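Local coordinates for protein putative decarboxylase involved in desferrioxamine biosynthesis (Erwinia amylovora, PDB 5O5C) that probably decarboxylates lysine with pyridoxal 5'-phosphate as cofactor, as a step in the biosynthesis of the siderophore desferrioxamine, at residues B[209-214]-B[231-236]; B[244-249]-B[282-287]. All blocks are in the same frame, centred on the assembly; numbering follows the deposited sequence.

Contact 1. Residues B[209-214]-B[231-236]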
loop_
_atom_site.group_PDB
_atom_site.type_symbol
_atom_site.label_atom_id
_atom_site.label_comp_id
_atom_site.label_asym_id
_atom_site.label_seq_id
_atom_site.Cartn_x
_atom_site.Cartn_y
_atom_site.Cartn_z
ATOM N N VAL B 209 -9.867 -23.072 7.551
ATOM C CA VAL B 209 -9.261 -22.841 6.225
ATOM C C VAL B 209 -8.115 -23.811 6.006
ATOM O O VAL B 209 -7.338 -24.066 6.900
ATOM C CB VAL B 209 -8.741 -21.405 6.089
ATOM C CG1 VAL B 209 -7.937 -21.194 4.812
ATOM C CG2 VAL B 209 -9.926 -20.427 6.193
ATOM N N PHE B 210 -8.000 -24.330 4.797
ATOM C CA PHE B 210 -6.972 -25.317 4.489
ATOM C C PHE B 210 -5.947 -24.689 3.564
ATOM O O PHE B 210 -6.301 -24.079 2.551
ATOM C CB PHE B 210 -7.572 -26.561 3.841
ATOM C CG PHE B 210 -8.627 -27.205 4.661
ATOM C CD1 PHE B 210 -9.936 -26.783 4.555
ATOM C CD2 PHE B 210 -8.323 -28.221 5.553
ATOM C CE1 PHE B 210 -10.923 -27.346 5.328
ATOM C CE2 PHE B 210 -9.317 -28.805 6.320
ATOM C CZ PHE B 210 -10.625 -28.369 6.202
ATOM N N THR B 211 -4.678 -24.868 3.908
ATOM C CA THR B 211 -3.575 -24.455 3.049
ATOM C C THR B 211 -2.447 -25.424 3.132
ATOM O O THR B 211 -2.311 -26.145 4.117
ATOM C CB THR B 211 -2.932 -23.109 3.448
ATOM O OG1 THR B 211 -2.554 -23.116 4.823
ATOM C CG2 THR B 211 -3.819 -22.026 3.219
ATOM N N SER B 212 -1.604 -25.395 2.113
ATOM C CA SER B 212 -0.366 -26.171 2.112
ATOM C C SER B 212 0.581 -25.646 3.203
ATOM O O SER B 212 0.669 -24.444 3.450
ATOM C CB SER B 212 0.310 -26.077 0.728
ATOM O OG SER B 212 1.428 -26.935 0.624
ATOM N N LYS B 213 1.283 -26.550 3.869
ATOM C CA LYS B 213 2.403 -26.173 4.743
ATOM C C LYS B 213 3.437 -25.263 4.049
ATOM O O LYS B 213 4.129 -24.546 4.723
ATOM C CB LYS B 213 3.127 -27.433 5.252
ATOM C CG LYS B 213 2.343 -28.255 6.241
ATOM C CD LYS B 213 2.973 -29.635 6.473
ATOM C CE LYS B 213 2.322 -30.290 7.689
ATOM N NZ LYS B 213 2.932 -31.584 8.074
ATOM N N LEU B 214 3.523 -25.284 2.709
ATOM C CA LEU B 214 4.378 -24.372 1.949
ATOM C C LEU B 214 3.721 -23.113 1.412
ATOM O O LEU B 214 4.306 -22.446 0.516
ATOM C CB LEU B 214 5.043 -25.130 0.794
ATOM C CG LEU B 214 5.783 -26.410 1.142
ATOM C CD1 LEU B 214 6.277 -27.096 -0.114
ATOM C CD2 LEU B 214 6.979 -26.145 2.018
ATOM N N ASP B 231 -5.003 -20.813 14.498
ATOM C CA ASP B 231 -5.721 -22.074 14.735
ATOM C C ASP B 231 -6.820 -22.360 13.698
ATOM O O ASP B 231 -7.251 -23.489 13.555
ATOM C CB ASP B 231 -6.426 -22.081 16.086
ATOM C CG ASP B 231 -5.508 -22.178 17.251
ATOM O OD1 ASP B 231 -4.298 -22.516 17.126
ATOM O OD2 ASP B 231 -6.050 -21.884 18.342
ATOM N N ALA B 232 -7.291 -21.347 12.979
ATOM C CA ALA B 232 -8.351 -21.590 12.019
ATOM C C ALA B 232 -7.807 -22.168 10.717
ATOM O O ALA B 232 -8.575 -22.467 9.813
ATOM C CB ALA B 232 -9.153 -20.326 11.763
ATOM N N VAL B 233 -6.490 -22.271 10.610
ATOM C CA VAL B 233 -5.807 -22.645 9.405
ATOM C C VAL B 233 -5.325 -24.043 9.677
ATOM O O VAL B 233 -4.617 -24.245 10.663
ATOM C CB VAL B 233 -4.613 -21.707 9.136
ATOM C CG1 VAL B 233 -3.717 -22.260 8.026
ATOM C CG2 VAL B 233 -5.111 -20.291 8.803
ATOM N N ILE B 234 -5.730 -24.989 8.842
ATOM C CA ILE B 234 -5.256 -26.378 8.882
ATOM C C ILE B 234 -4.189 -26.578 7.760
ATOM O O ILE B 234 -4.514 -26.513 6.562
ATOM C CB ILE B 234 -6.423 -27.393 8.772
ATOM C CG1 ILE B 234 -7.398 -27.200 9.955
ATOM C CG2 ILE B 234 -5.904 -28.807 8.851
ATOM C CD1 ILE B 234 -8.735 -27.893 9.815
ATOM N N PRO B 235 -2.914 -26.756 8.152
ATOM C CA PRO B 235 -1.844 -27.025 7.185
ATOM C C PRO B 235 -1.951 -28.437 6.623
ATOM O O PRO B 235 -2.111 -29.381 7.385
ATOM C CB PRO B 235 -0.539 -26.857 8.000
ATOM C CG PRO B 235 -0.947 -26.192 9.267
ATOM C CD PRO B 235 -2.389 -26.479 9.496
ATOM N N VAL B 236 -1.844 -28.550 5.305
ATOM C CA VAL B 236 -2.015 -29.771 4.574
ATOM C C VAL B 236 -0.672 -30.195 3.988
ATOM O O VAL B 236 0.051 -29.385 3.378
ATOM C CB VAL B 236 -3.024 -29.539 3.424
ATOM C CG1 VAL B 236 -3.263 -30.815 2.629
ATOM C CG2 VAL B 236 -4.332 -28.948 3.985
#
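Phe210 and Ile234 share one first torsion: CG of Phe210 (chi1 -57°) and CG1 of Ile234 (chi1 -61°) are each anti to the carbonyl carbon. They are also paired residues on the same face of the parallel sheet, so the two side chains run side by side and point the same way. The CD1 methyl of Ile234 reaches Phe210 CE2 at 3.7 Å, coming obliquely to the ring. Val236 CG2 sits at the edge of the same ring, near its plane, and is 4.0 Å from Phe210 CB. Thr211 places OG1 in the crowded position between the backbone N and the carbonyl carbon. This brings Thr211 OG1 within 3.5 Å of Val233 CG1.

The backbones pair as parallel strands. Val209 N donates to Ala232 O (2.7 Å), and Ile234 N to Val209 O (2.7 Å); both bonds run nearly along the C=O axis. Thr211 N donates to Ile234 O from above the carbonyl plane. Val236 N donates to Thr211 O at 2.7 Å, in the carbonyl plane but bent, with 144° at the hydrogen. Both bonds of Thr211 thus straddle Pro235, whose nitrogen has no hydrogen to give.

This is a beta-alpha-beta unit: strand 207-212, helix 218-225, strand 233-236. It forms one margin of the mixed seven-stranded sheet of the PLP-binding domain, with 233-236 outermost within the chain. Helix 246-258 covers the face of Phe210 and Ile234. Helix 218-225 covers the opposite face, where Met223 meets Val209 and Val233.

Past the strand end, Lys213 N donates to Val236 O at 3.1 Å, again from above the carbonyl plane. The extended, exposed Lys213 side chain crosses Pro235 at about a right angle, with Lys213 CG 3.7 Å from Pro235 CB.

Contact 2. Residues B[244-249]-B[282-287]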
loop_
_atom_site.group_PDB
_atom_site.type_symbol
_atom_site.label_atom_id
_atom_site.label_comp_id
_atom_site.label_asym_id
_atom_site.label_seq_id
_atom_site.Cartn_x
_atom_site.Cartn_y
_atom_site.Cartn_z
ATOM N N MET B 244 0.718 -29.378 -2.816
ATOM C CA MET B 244 -0.272 -29.827 -1.888
ATOM C C MET B 244 -0.922 -31.163 -2.301
ATOM O O MET B 244 -1.393 -31.336 -3.409
ATOM C CB MET B 244 -1.361 -28.773 -1.699
ATOM C CG MET B 244 -2.475 -29.213 -0.769
ATOM S SD MET B 244 -3.836 -28.063 -0.788
ATOM C CE MET B 244 -4.922 -28.862 0.309
ATOM N N ASP B 245 -0.993 -32.090 -1.363
ATOM C CA ASP B 245 -1.547 -33.420 -1.635
ATOM C C ASP B 245 -3.045 -33.471 -1.404
ATOM O O ASP B 245 -3.497 -33.359 -0.286
ATOM C CB ASP B 245 -0.854 -34.414 -0.735
ATOM C CG ASP B 245 -1.282 -35.847 -1.000
ATOM O OD1 ASP B 245 -2.368 -36.100 -1.577
ATOM O OD2 ASP B 245 -0.517 -36.713 -0.594
ATOM N N VAL B 246 -3.810 -33.688 -2.454
ATOM C CA VAL B 246 -5.269 -33.593 -2.384
ATOM C C VAL B 246 -5.907 -34.709 -1.573
ATOM O O VAL B 246 -6.929 -34.488 -0.964
ATOM C CB VAL B 246 -5.939 -33.512 -3.765
ATOM C CG1 VAL B 246 -5.285 -32.429 -4.602
ATOM C CG2 VAL B 246 -5.875 -34.848 -4.516
ATOM N N ASP B 247 -5.293 -35.902 -1.597
ATOM C CA ASP B 247 -5.633 -37.011 -0.658
ATOM C C ASP B 247 -5.521 -36.538 0.779
ATOM O O ASP B 247 -6.420 -36.830 1.608
ATOM C CB ASP B 247 -4.730 -38.254 -0.841
ATOM C CG ASP B 247 -4.907 -38.945 -2.203
ATOM O OD1 ASP B 247 -5.939 -38.752 -2.889
ATOM O OD2 ASP B 247 -3.992 -39.700 -2.585
ATOM N N CYS B 248 -4.431 -35.817 1.087
ATOM C CA CYS B 248 -4.250 -35.316 2.441
ATOM C C CYS B 248 -5.276 -34.216 2.760
ATOM O O CYS B 248 -5.643 -34.062 3.915
ATOM C CB CYS B 248 -2.840 -34.771 2.670
ATOM S SG CYS B 248 -1.512 -35.987 2.498
ATOM N N LEU B 249 -5.663 -33.411 1.756
ATOM C CA LEU B 249 -6.706 -32.362 1.940
ATOM C C LEU B 249 -8.023 -33.036 2.307
ATOM O O LEU B 249 -8.683 -32.630 3.273
ATOM C CB LEU B 249 -6.922 -31.561 0.675
ATOM C CG LEU B 249 -8.010 -30.454 0.660
ATOM C CD1 LEU B 249 -7.822 -29.454 1.800
ATOM C CD2 LEU B 249 -8.165 -29.711 -0.674
ATOM N N GLY B 282 -7.277 -27.985 -10.384
ATOM C CA GLY B 282 -8.454 -28.767 -10.734
ATOM C C GLY B 282 -8.984 -29.649 -9.625
ATOM O O GLY B 282 -10.136 -29.562 -9.269
ATOM N N ALA B 283 -8.131 -30.467 -9.035
ATOM C CA ALA B 283 -8.548 -31.335 -7.941
ATOM C C ALA B 283 -9.057 -30.557 -6.697
ATOM O O ALA B 283 -10.112 -30.852 -6.141
ATOM C CB ALA B 283 -7.428 -32.236 -7.578
ATOM N N ILE B 284 -8.319 -29.527 -6.300
ATOM C CA ILE B 284 -8.741 -28.690 -5.199
ATOM C C ILE B 284 -10.119 -28.067 -5.424
ATOM O O ILE B 284 -10.873 -27.940 -4.493
ATOM C CB ILE B 284 -7.674 -27.633 -4.844
ATOM C CG1 ILE B 284 -6.421 -28.343 -4.341
ATOM C CG2 ILE B 284 -8.174 -26.728 -3.745
ATOM C CD1 ILE B 284 -5.187 -27.493 -4.203
ATOM N N SER B 285 -10.401 -27.647 -6.646
ATOM C CA SER B 285 -11.639 -26.960 -6.999
ATOM C C SER B 285 -12.854 -27.914 -6.959
ATOM O O SER B 285 -13.944 -27.486 -6.634
ATOM C CB SER B 285 -11.497 -26.345 -8.391
ATOM O OG SER B 285 -12.723 -25.821 -8.861
ATOM N N GLU B 286 -12.649 -29.191 -7.309
ATOM C CA GLU B 286 -13.679 -30.251 -7.154
ATOM C C GLU B 286 -13.985 -30.525 -5.642
ATOM O O GLU B 286 -15.148 -30.572 -5.204
ATOM C CB GLU B 286 -13.264 -31.560 -7.859
ATOM C CG GLU B 286 -12.330 -31.405 -9.067
ATOM C CD GLU B 286 -12.301 -32.599 -10.010
ATOM O OE1 GLU B 286 -12.584 -33.739 -9.553
ATOM O OE2 GLU B 286 -11.970 -32.395 -11.202
ATOM N N LEU B 287 -12.942 -30.642 -4.833
ATOM C CA LEU B 287 -13.156 -30.812 -3.410
ATOM C C LEU B 287 -13.925 -29.609 -2.846
ATOM O O LEU B 287 -14.913 -29.772 -2.106
ATOM C CB LEU B 287 -11.821 -31.023 -2.679
ATOM C CG LEU B 287 -11.924 -31.641 -1.281
ATOM C CD1 LEU B 287 -10.775 -32.579 -0.968
ATOM C CD2 LEU B 287 -12.055 -30.602 -0.187
#
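Two pairs of apolar groups meet at 3.7 Å: Val246 CG1 touches Ala283 CB, and Met244 SD touches Ile284 CD1. A third close pair has Leu249 CG 3.8 Å from Leu287 CD1. Leu249 and Leu287 cross obliquely, and both methyls of Leu287 lie against CG and CD2 of Leu249. Ile284 is shared by three residues. Ile284 CG1 lies 4.2 Å from Val246 CG1, and Ile284 CG2 lies 4.3 Å from Leu249 CD2.

The torsions set these approaches. Met244 is fully extended, with CG anti to the backbone N (chi1 178°), so its sulfur reaches across to Ile284. Val246 has CG1 anti to the carbonyl carbon, which directs this methyl at Ala283.

Asp245 is the N-cap of helix 246-258. Asp245 OD1 accepts a weak bond from Cys248 N at 3.4 Å, and Asp245 O accepts from Leu249 N at 3.0 Å. Met244 N is held by Asp279 OD1. Beneath the contact, Val266 of strand 262-269 touches both Leu249 and Ile284, so helices 246-258 and 281-290 pack together on one face of the sheet.

No hydrogen bond joins the two segments. They are held by the fit of branched side chains, the Ala283 methyl and the thioether of Met244, which lies just before the helix, without directional bonds.

Contact 2 follows contact 1 along the chain, and their centres are 13 Å apart. Strand 233-236 is followed, after a loop, by helix 246-258, which folds back over the strand pair. Val236 CG1 meets Met244 CE at 3.5 Å, and Phe210 CB meets Leu249 CD1 at 3.5 Å. Leu249 thus faces the strands of contact 1 and the helix 281-290 of contact 2. Contact 1 is nearer the cofactor: the side chain of Ser212 is about 10 Å from the bound PLP, and that of Met244 about 13 Å. Strand 207-212 also leads towards His216, a PLP-binding residue, whose side chain lies about 8 Å from that of Thr211.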